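Local coordinates for protein DyP (Bjerkandera adusta, PDB 3VXJ) that binds heme b and 2,6-dimethoxyphenol and, as a dye-decolorizing peroxidase, probably oxidises dyes and phenols at the expense of hydrogen peroxide, at residues I5-N9 and V178-E182; G18-Q22 and P63-N68; F71-L76 and Q89-G93; F255-M260 and G404-L408. The contacts are given in a common frame with arbitrary orientation. Numbering follows the deposited sequence.

Interaction 1: residues I5-N9 and V178-E182; sequences ILPLN and VTGWE
Two irregular segments meet here, the start of the modelled chain (5-9) and the turn that follows strand 177-178. Register is set by Ile-5, whose CA lies 4.6 Å from CA of Gly-180; Ile-5 CA also makes a CA-H...O contact of 3.3 Å to Gly-180 O. The same carbonyl accepts a nearly linear hydrogen bond from Leu-6 N (2.8 Å, 172°). Leu-6 is extended (phi/psi -73/135) and its m,t side chain points toward 178-182, where CD1 lies 4.0 Å from Val-178 CG2, 4.1 Å from Trp-181 CD1 and 3.7 Å from Thr-179 O. Gly-180, at phi/psi 107/-1, presents its bare CA to Leu-6: a CB there would come within 3.0 Å of Leu-6 CG. Pro-7 is the centre of an inverse gamma turn; its CA-to-CB bond points away from 178-182, and its ring touches Arg-201 and Asp-214. The chain then bends at Leu-8 (-61/-29, rotamer m,t), so that CD1 sits 3.8 Å from CE3 of Trp-181, whose chi1 is p and chi2 -54°. Leu-16 of helix 13-16 touches Leu-8, Val-178 and Trp-181, joining them in one apolar cluster. This packing joins the N-terminal tail to the loop between strands 177-178 and 191-192, the Val-178 side chain about 13 Å from the heme: a single backbone hydrogen bond fixes the alignment, the leucines supply apolar contact, and Thr-179 O is buried without a polar partner.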
# COMPACT_ATOMS: atom_id res chain seq x y z
N ILE A 5 26.04 6.82 -1.88
CA ILE A 5 25.24 7.16 -0.66
C ILE A 5 24.02 8.03 -0.99
O ILE A 5 24.12 9.05 -1.68
CB ILE A 5 26.13 7.73 0.49
CG1 ILE A 5 26.41 6.62 1.52
CG2 ILE A 5 25.49 8.94 1.18
CD1 ILE A 5 27.26 7.04 2.71
N LEU A 6 22.87 7.61 -0.49
CA LEU A 6 21.64 8.34 -0.69
C LEU A 6 21.61 9.61 0.16
O LEU A 6 21.99 9.57 1.33
CB LEU A 6 20.43 7.46 -0.38
CG LEU A 6 20.29 6.20 -1.25
CD1 LEU A 6 19.19 5.31 -0.71
CD2 LEU A 6 20.03 6.55 -2.72
N PRO A 7 21.19 10.74 -0.44
CA PRO A 7 21.07 11.98 0.30
C PRO A 7 19.75 12.00 1.07
O PRO A 7 18.73 12.48 0.57
CB PRO A 7 21.10 13.04 -0.81
CG PRO A 7 20.53 12.36 -1.99
CD PRO A 7 20.95 10.93 -1.89
N LEU A 8 19.79 11.48 2.29
CA LEU A 8 18.58 11.29 3.09
C LEU A 8 17.85 12.60 3.39
O LEU A 8 16.63 12.60 3.56
CB LEU A 8 18.90 10.56 4.39
CG LEU A 8 19.59 9.20 4.31
CD1 LEU A 8 19.83 8.65 5.71
CD2 LEU A 8 18.79 8.21 3.49
N ASN A 9 18.59 13.70 3.47
CA ASN A 9 18.00 15.01 3.68
C ASN A 9 17.24 15.55 2.47
O ASN A 9 16.56 16.57 2.57
CB ASN A 9 19.05 16.04 4.12
CG ASN A 9 19.59 15.77 5.51
OD1 ASN A 9 19.06 16.28 6.50
ND2 ASN A 9 20.64 14.96 5.59
N VAL A 178 16.53 -0.83 0.69
CA VAL A 178 17.40 -0.37 -0.39
C VAL A 178 18.84 -0.20 0.09
O VAL A 178 19.09 0.17 1.25
CB VAL A 178 16.91 0.95 -1.07
CG1 VAL A 178 15.53 0.75 -1.68
CG2 VAL A 178 16.92 2.11 -0.09
N THR A 179 19.79 -0.50 -0.79
CA THR A 179 21.19 -0.21 -0.53
C THR A 179 21.44 1.28 -0.73
O THR A 179 20.62 1.98 -1.34
CB THR A 179 22.13 -1.03 -1.46
OG1 THR A 179 21.92 -0.65 -2.82
CG2 THR A 179 21.89 -2.51 -1.31
N GLY A 180 22.56 1.77 -0.20
CA GLY A 180 22.93 3.18 -0.34
C GLY A 180 22.77 4.01 0.93
O GLY A 180 23.04 5.21 0.93
N TRP A 181 22.30 3.36 2.00
CA TRP A 181 22.24 3.99 3.32
C TRP A 181 22.35 2.94 4.42
O TRP A 181 22.19 1.74 4.15
CB TRP A 181 20.97 4.86 3.48
CG TRP A 181 19.66 4.11 3.61
CD1 TRP A 181 19.15 3.16 2.76
CD2 TRP A 181 18.67 4.28 4.64
NE1 TRP A 181 17.93 2.72 3.20
CE2 TRP A 181 17.60 3.39 4.35
CE3 TRP A 181 18.58 5.09 5.78
CZ2 TRP A 181 16.46 3.29 5.16
CZ3 TRP A 181 17.45 4.99 6.59
CH2 TRP A 181 16.41 4.10 6.27
N GLU A 182 22.64 3.37 5.64
CA GLU A 182 22.79 2.45 6.77
C GLU A 182 21.49 2.32 7.55
O GLU A 182 21.00 3.29 8.14
CB GLU A 182 23.94 2.88 7.69
CG GLU A 182 24.49 1.74 8.55
CD GLU A 182 25.44 2.21 9.64
OE1 GLU A 182 26.22 3.17 9.41
OE2 GLU A 182 25.42 1.60 10.73

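Interaction 2: residues G18-Q22 and P63-N68; sequences GMKKQ and PLAFVN
Met-19, Phe-66 and Lys-21 account for most of this contact, in which the turn between helix 13-16 and strand 23-31 packs against strand 65-71, outermost of the four-stranded antiparallel sheet of the N-terminal ferredoxin-like (dimeric alpha+beta barrel) domain. Gly-18 leaves the helix with phi/psi 90/134, Met-19 follows at -64/-38, Lys-20 is left-handed (50/33) and Lys-21 extended (-91/150). CA atoms of Met-19 and Phe-66 are 7.0 Å apart. The m,t,t chain of Met-19 starts sideways but brings CE to 3.8 Å from Phe-66 CB and 3.7 Å from Asn-68 N; its own carbonyl O lies 3.5 Å from CE2 at the edge of the Phe-66 ring. Phe-66 (chi1 m, chi2 -34°) offers a face to Lys-21, which folds over it in m,m,t,t: CE stands 3.7 Å from the ring centroid in a CH-pi contact, and NZ is 4.5 Å from that centroid in an off-centre cation-pi interaction. NZ also forms a long, weak ion pair with Asp-126. Asn-68 ties ND2 to Val-67 O (2.8 Å). Apolar, CH-pi and cation-pi interactions thus join the segments without a direct hydrogen bond, while Asp-14 bridges Met-19 N and Asn-68 OD1.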
# COMPACT_ATOMS: atom_id res chain seq x y z
N GLY A 18 8.83 5.86 5.75
CA GLY A 18 7.42 5.76 6.11
C GLY A 18 7.12 6.63 7.31
O GLY A 18 7.85 6.60 8.31
N MET A 19 6.03 7.39 7.24
CA MET A 19 5.67 8.31 8.32
C MET A 19 5.35 7.59 9.64
O MET A 19 5.71 8.08 10.71
CB MET A 19 4.52 9.22 7.91
CG MET A 19 4.90 10.25 6.86
SD MET A 19 3.54 11.37 6.51
CE MET A 19 4.31 12.46 5.32
N LYS A 20 4.69 6.44 9.54
CA LYS A 20 4.32 5.64 10.73
C LYS A 20 3.60 6.46 11.81
O LYS A 20 3.75 6.20 13.00
CB LYS A 20 5.53 4.92 11.33
CG LYS A 20 6.25 3.97 10.39
CD LYS A 20 7.29 3.15 11.13
CE LYS A 20 8.23 2.43 10.17
NZ LYS A 20 7.49 1.52 9.24
N LYS A 21 2.83 7.45 11.38
CA LYS A 21 2.06 8.27 12.30
C LYS A 21 0.67 7.69 12.51
O LYS A 21 0.11 7.06 11.61
CB LYS A 21 1.98 9.71 11.78
CG LYS A 21 3.27 10.51 11.93
CD LYS A 21 3.59 10.83 13.38
CE LYS A 21 4.35 12.14 13.47
NZ LYS A 21 4.77 12.46 14.85
N GLN A 22 0.12 7.92 13.70
CA GLN A 22 -1.21 7.40 14.05
C GLN A 22 -2.34 7.96 13.19
O GLN A 22 -3.36 7.29 13.00
CB GLN A 22 -1.49 7.66 15.54
CG GLN A 22 -0.71 6.76 16.51
CD GLN A 22 -1.38 5.41 16.72
OE1 GLN A 22 -2.56 5.34 17.09
NE2 GLN A 22 -0.63 4.34 16.50
N PRO A 63 9.19 17.31 13.96
CA PRO A 63 8.02 18.19 14.02
C PRO A 63 6.77 17.44 14.47
O PRO A 63 6.74 16.20 14.48
CB PRO A 63 7.87 18.67 12.58
CG PRO A 63 8.50 17.61 11.75
CD PRO A 63 9.63 17.07 12.57
N LEU A 64 5.74 18.19 14.83
CA LEU A 64 4.47 17.62 15.26
C LEU A 64 3.76 16.91 14.10
O LEU A 64 3.01 15.96 14.32
CB LEU A 64 3.57 18.71 15.83
CG LEU A 64 2.27 18.25 16.50
CD1 LEU A 64 2.56 17.34 17.69
CD2 LEU A 64 1.48 19.46 16.94
N ALA A 65 4.00 17.38 12.89
CA ALA A 65 3.49 16.72 11.70
C ALA A 65 4.55 16.61 10.62
O ALA A 65 5.42 17.47 10.48
CB ALA A 65 2.25 17.44 11.17
N PHE A 66 4.47 15.52 9.86
CA PHE A 66 5.31 15.31 8.70
C PHE A 66 4.47 15.67 7.49
O PHE A 66 3.28 15.34 7.43
CB PHE A 66 5.72 13.84 8.58
CG PHE A 66 6.40 13.27 9.81
CD1 PHE A 66 7.22 14.07 10.61
CD2 PHE A 66 6.24 11.93 10.14
CE1 PHE A 66 7.85 13.53 11.74
CE2 PHE A 66 6.87 11.38 11.26
CZ PHE A 66 7.68 12.19 12.06
N VAL A 67 5.08 16.32 6.50
CA VAL A 67 4.37 16.60 5.24
C VAL A 67 5.20 16.16 4.04
O VAL A 67 6.39 16.45 3.95
CB VAL A 67 3.97 18.09 5.09
CG1 VAL A 67 3.04 18.27 3.87
CG2 VAL A 67 3.30 18.60 6.36
N ASN A 68 4.56 15.42 3.14
CA ASN A 68 5.12 15.10 1.84
C ASN A 68 4.15 15.58 0.75
O ASN A 68 2.99 15.89 1.02
CB ASN A 68 5.38 13.60 1.70
CG ASN A 68 6.67 13.13 2.39
OD1 ASN A 68 7.01 11.95 2.29
ND2 ASN A 68 7.38 14.02 3.11

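Interaction 3: residues F71-L76 and Q89-G93; sequences FSNTGL and QFPDG
A buried contact centred on one aromatic ring packs the loop 89-93 against the junction of strand 65-71 and helix 73-78. Phe-90 (chi1 t, chi2 76°) begins sideways, but its ring reaches that junction: CE1 is 3.3 Å from Phe-71 O, CZ is 3.4 Å from Ser-72 C and 3.2 Å from Asn-73 N. Asn-73 CB lies over one face, 4.3 Å from the ring centroid in a CH-pi contact, while Leu-76 CD1 (rotamer m,t) meets the edge 3.9 Å from CE2. The ring also meets that of Phe-217 and touches Phe-429, and Phe-71 pairs through its backbone with Phe-429, so the contact lies where the two ferredoxin-like antiparallel sheets of the DyP fold, alike in strand order, adjoin. Ser-72 is the N-cap of helix 73-78: at phi/psi -82/172 and chi1 p, its OG accepts from Gly-75 N at 3.0 Å and is also hydrogen-bonded to Ile-117 O. A water accepts from Asn-73 N (3.0 Å) and donates to Phe-90 O (2.8 Å), bridging the two backbones. Residues 89-92 have helical backbone angles before Gly-93 turns to phi 80°. CA atoms of Asn-73 and Pro-91 are 5.2 Å apart; Asn-73 ND2 approaches Pro-91 O to 3.1 Å, but the angle is too poor for a hydrogen bond.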
# COMPACT_ATOMS: atom_id res chain seq x y z
N PHE A 71 2.71 15.08 -7.17
CA PHE A 71 1.99 15.68 -8.29
C PHE A 71 1.53 14.64 -9.29
O PHE A 71 2.24 13.69 -9.58
CB PHE A 71 2.89 16.69 -9.02
CG PHE A 71 3.24 17.87 -8.19
CD1 PHE A 71 2.39 18.97 -8.12
CD2 PHE A 71 4.40 17.88 -7.42
CE1 PHE A 71 2.69 20.06 -7.32
CE2 PHE A 71 4.72 18.98 -6.62
CZ PHE A 71 3.86 20.07 -6.57
N SER A 72 0.34 14.85 -9.84
CA SER A 72 -0.14 14.05 -10.95
C SER A 72 0.46 14.62 -12.24
O SER A 72 1.06 15.69 -12.23
CB SER A 72 -1.66 14.14 -11.02
OG SER A 72 -2.03 15.43 -11.49
N ASN A 73 0.25 13.92 -13.34
CA ASN A 73 0.65 14.43 -14.63
C ASN A 73 -0.01 15.78 -14.95
O ASN A 73 0.66 16.71 -15.42
CB ASN A 73 0.33 13.43 -15.74
CG ASN A 73 0.66 13.97 -17.11
OD1 ASN A 73 1.82 14.08 -17.47
ND2 ASN A 73 -0.37 14.36 -17.85
N THR A 74 -1.31 15.90 -14.69
CA THR A 74 -1.96 17.16 -15.01
C THR A 74 -1.47 18.29 -14.10
O THR A 74 -1.45 19.44 -14.52
CB THR A 74 -3.48 17.06 -14.99
OG1 THR A 74 -3.90 16.41 -13.78
CG2 THR A 74 -3.96 16.25 -16.19
N GLY A 75 -1.05 17.95 -12.88
CA GLY A 75 -0.45 18.93 -11.98
C GLY A 75 0.86 19.48 -12.52
O GLY A 75 1.07 20.70 -12.53
N LEU A 76 1.73 18.59 -12.98
CA LEU A 76 2.98 19.00 -13.61
C LEU A 76 2.71 19.86 -14.84
O LEU A 76 3.32 20.93 -15.00
CB LEU A 76 3.84 17.78 -13.95
CG LEU A 76 4.33 17.01 -12.71
CD1 LEU A 76 5.15 15.80 -13.13
CD2 LEU A 76 5.12 17.91 -11.76
N GLN A 89 2.42 4.61 -17.32
CA GLN A 89 1.07 4.80 -16.77
C GLN A 89 0.82 6.18 -16.19
O GLN A 89 -0.31 6.67 -16.22
CB GLN A 89 0.76 3.74 -15.71
CG GLN A 89 0.34 2.41 -16.28
CD GLN A 89 1.52 1.56 -16.68
OE1 GLN A 89 2.51 1.50 -15.96
NE2 GLN A 89 1.41 0.87 -17.81
N PHE A 90 1.85 6.81 -15.63
CA PHE A 90 1.69 8.11 -14.99
C PHE A 90 0.99 9.16 -15.88
O PHE A 90 0.10 9.86 -15.39
CB PHE A 90 3.05 8.60 -14.49
CG PHE A 90 3.04 9.96 -13.86
CD1 PHE A 90 2.53 10.16 -12.57
CD2 PHE A 90 3.58 11.05 -14.55
CE1 PHE A 90 2.55 11.42 -11.98
CE2 PHE A 90 3.60 12.31 -13.97
CZ PHE A 90 3.09 12.50 -12.68
N PRO A 91 1.35 9.26 -17.18
CA PRO A 91 0.79 10.37 -17.95
C PRO A 91 -0.73 10.35 -18.08
O PRO A 91 -1.35 11.41 -18.06
CB PRO A 91 1.47 10.24 -19.31
CG PRO A 91 2.79 9.61 -18.99
CD PRO A 91 2.42 8.59 -17.95
N ASP A 92 -1.33 9.17 -18.23
CA ASP A 92 -2.78 9.11 -18.46
C ASP A 92 -3.59 9.14 -17.17
O ASP A 92 -4.81 9.33 -17.22
CB ASP A 92 -3.18 7.90 -19.29
CG ASP A 92 -2.73 8.00 -20.74
OD1 ASP A 92 -2.40 9.11 -21.20
OD2 ASP A 92 -2.72 6.95 -21.41
N GLY A 93 -2.94 8.95 -16.03
CA GLY A 93 -3.63 8.90 -14.74
C GLY A 93 -4.28 7.56 -14.46
O GLY A 93 -4.45 6.72 -15.37
O HOH W 1 -0.94 11.15 -13.15

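Interaction 4: residues F255-M260 and G404-L408; sequences FLGARM and GLDPL
In the C-terminal, heme-binding half of the ferredoxin-like DyP fold, helix 249-261 carries an arginine that grips a loop shaped by an Asx turn, between strands 401-403 and 413-415. The helix is regular through 255-260, and its Met-260 makes a backbone hydrogen bond with His-308, the axial ligand of the heme iron; the Met-260 side chain is about 10 Å from the heme. Arg-259 points toward the loop, its CA 5.8 Å from that of Leu-405, and curls in rotamer m,m,m so that the guanidinium edge faces two successive carbonyls: NE donates to Leu-405 O (2.9 Å, 156°) and NH2 to Gly-404 O (2.8 Å, 134°). NH2 is also hydrogen-bonded to Glu-300 O, and NH1 more weakly to Thr-301 O, so one side chain links the helix to two loops. Gly-404, with positive phi (73/7), and Leu-405 (-66/-32) set both carbonyls toward the same guanidinium edge. Asp-406 points away and closes the Asx turn, OD1 accepting from Leu-408 N at 2.9 Å. Apolar groups complete the buried interface. Leu-405 (m,t) places CD1 3.8 Å from CD1 of Leu-256, which is t,p, and 4.0 Å from Met-260 CG. Pro-407, CB pointing toward the helix, meets the edge of the Phe-255 ring, CG to CE2 3.7 Å, while its CB lies over one face of the guanidinium, 3.6 Å from Arg-259 NH2.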
# COMPACT_ATOMS: atom_id res chain seq x y z
N PHE A 255 -8.63 -19.39 10.93
CA PHE A 255 -7.68 -20.07 10.06
C PHE A 255 -7.94 -19.74 8.59
O PHE A 255 -7.00 -19.43 7.85
CB PHE A 255 -7.74 -21.58 10.30
CG PHE A 255 -6.70 -22.38 9.56
CD1 PHE A 255 -5.34 -22.05 9.60
CD2 PHE A 255 -7.08 -23.50 8.84
CE1 PHE A 255 -4.40 -22.82 8.92
CE2 PHE A 255 -6.14 -24.28 8.16
CZ PHE A 255 -4.80 -23.94 8.20
N LEU A 256 -9.21 -19.75 8.17
CA LEU A 256 -9.52 -19.37 6.79
C LEU A 256 -9.03 -17.95 6.47
O LEU A 256 -8.44 -17.73 5.40
CB LEU A 256 -11.02 -19.54 6.49
CG LEU A 256 -11.44 -19.18 5.06
CD1 LEU A 256 -10.73 -20.03 4.02
CD2 LEU A 256 -12.93 -19.33 4.93
N GLY A 257 -9.24 -17.01 7.38
CA GLY A 257 -8.73 -15.65 7.19
C GLY A 257 -7.22 -15.64 7.00
O GLY A 257 -6.70 -14.99 6.08
N ALA A 258 -6.52 -16.39 7.85
CA ALA A 258 -5.06 -16.49 7.73
C ALA A 258 -4.61 -17.12 6.42
O ALA A 258 -3.59 -16.73 5.86
CB ALA A 258 -4.46 -17.23 8.94
N ARG A 259 -5.37 -18.10 5.94
CA ARG A 259 -5.07 -18.76 4.67
C ARG A 259 -5.26 -17.80 3.49
O ARG A 259 -4.53 -17.87 2.49
CB ARG A 259 -5.96 -20.00 4.50
CG ARG A 259 -5.69 -21.10 5.52
CD ARG A 259 -4.41 -21.84 5.22
NE ARG A 259 -4.58 -22.72 4.08
CZ ARG A 259 -3.62 -23.51 3.61
NH1 ARG A 259 -2.43 -23.53 4.18
NH2 ARG A 259 -3.86 -24.29 2.57
N MET A 260 -6.25 -16.91 3.60
CA MET A 260 -6.50 -15.92 2.56
C MET A 260 -5.38 -14.90 2.48
O MET A 260 -4.98 -14.48 1.39
CB MET A 260 -7.85 -15.24 2.78
CG MET A 260 -9.02 -16.19 2.58
SD MET A 260 -10.57 -15.64 3.33
CE MET A 260 -11.06 -14.39 2.17
N GLY A 404 -7.10 -24.19 -2.93
CA GLY A 404 -6.12 -24.52 -1.92
C GLY A 404 -6.26 -23.90 -0.56
O GLY A 404 -5.38 -24.09 0.28
N LEU A 405 -7.35 -23.19 -0.29
CA LEU A 405 -7.51 -22.57 1.03
C LEU A 405 -7.66 -23.59 2.16
O LEU A 405 -7.25 -23.32 3.28
CB LEU A 405 -8.68 -21.57 1.04
CG LEU A 405 -8.63 -20.37 0.07
CD1 LEU A 405 -9.80 -19.43 0.36
CD2 LEU A 405 -7.29 -19.62 0.13
N ASP A 406 -8.26 -24.74 1.86
CA ASP A 406 -8.33 -25.82 2.83
C ASP A 406 -7.14 -26.74 2.64
O ASP A 406 -7.06 -27.46 1.63
CB ASP A 406 -9.65 -26.59 2.69
CG ASP A 406 -9.86 -27.63 3.77
OD1 ASP A 406 -8.86 -28.07 4.37
OD2 ASP A 406 -11.01 -28.03 4.01
N PRO A 407 -6.20 -26.75 3.60
CA PRO A 407 -4.99 -27.54 3.42
C PRO A 407 -5.23 -29.05 3.31
O PRO A 407 -4.38 -29.76 2.80
CB PRO A 407 -4.18 -27.23 4.68
CG PRO A 407 -5.22 -26.89 5.72
CD PRO A 407 -6.27 -26.14 4.94
N LEU A 408 -6.39 -29.51 3.80
CA LEU A 408 -6.71 -30.95 3.76
C LEU A 408 -7.60 -31.30 2.57
O LEU A 408 -7.91 -32.47 2.36
CB LEU A 408 -7.35 -31.41 5.08
CG LEU A 408 -6.59 -31.10 6.38
CD1 LEU A 408 -7.28 -31.75 7.59
CD2 LEU A 408 -5.12 -31.53 6.31

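In the fold
Only interactions 2 and 3 lie wholly within the N-terminal ferredoxin-like domain. Interaction 1 ties the N-terminal tail to a loop of the C-terminal domain, after strand 177-178, and the loop it closes encloses interactions 2 and 3, which come in series along the chain. Those two are carried by consecutive elements, strand 65-71 and helix 73-78, yet their centres are 25 Å apart. Interaction 4 follows far later, its centre 36 to 40 Å from the others and on the opposite side of the chain's centre from interactions 2 and 3. The set thus spans the molecule, from the N-terminal domain to the helix beside the heme's axial histidine.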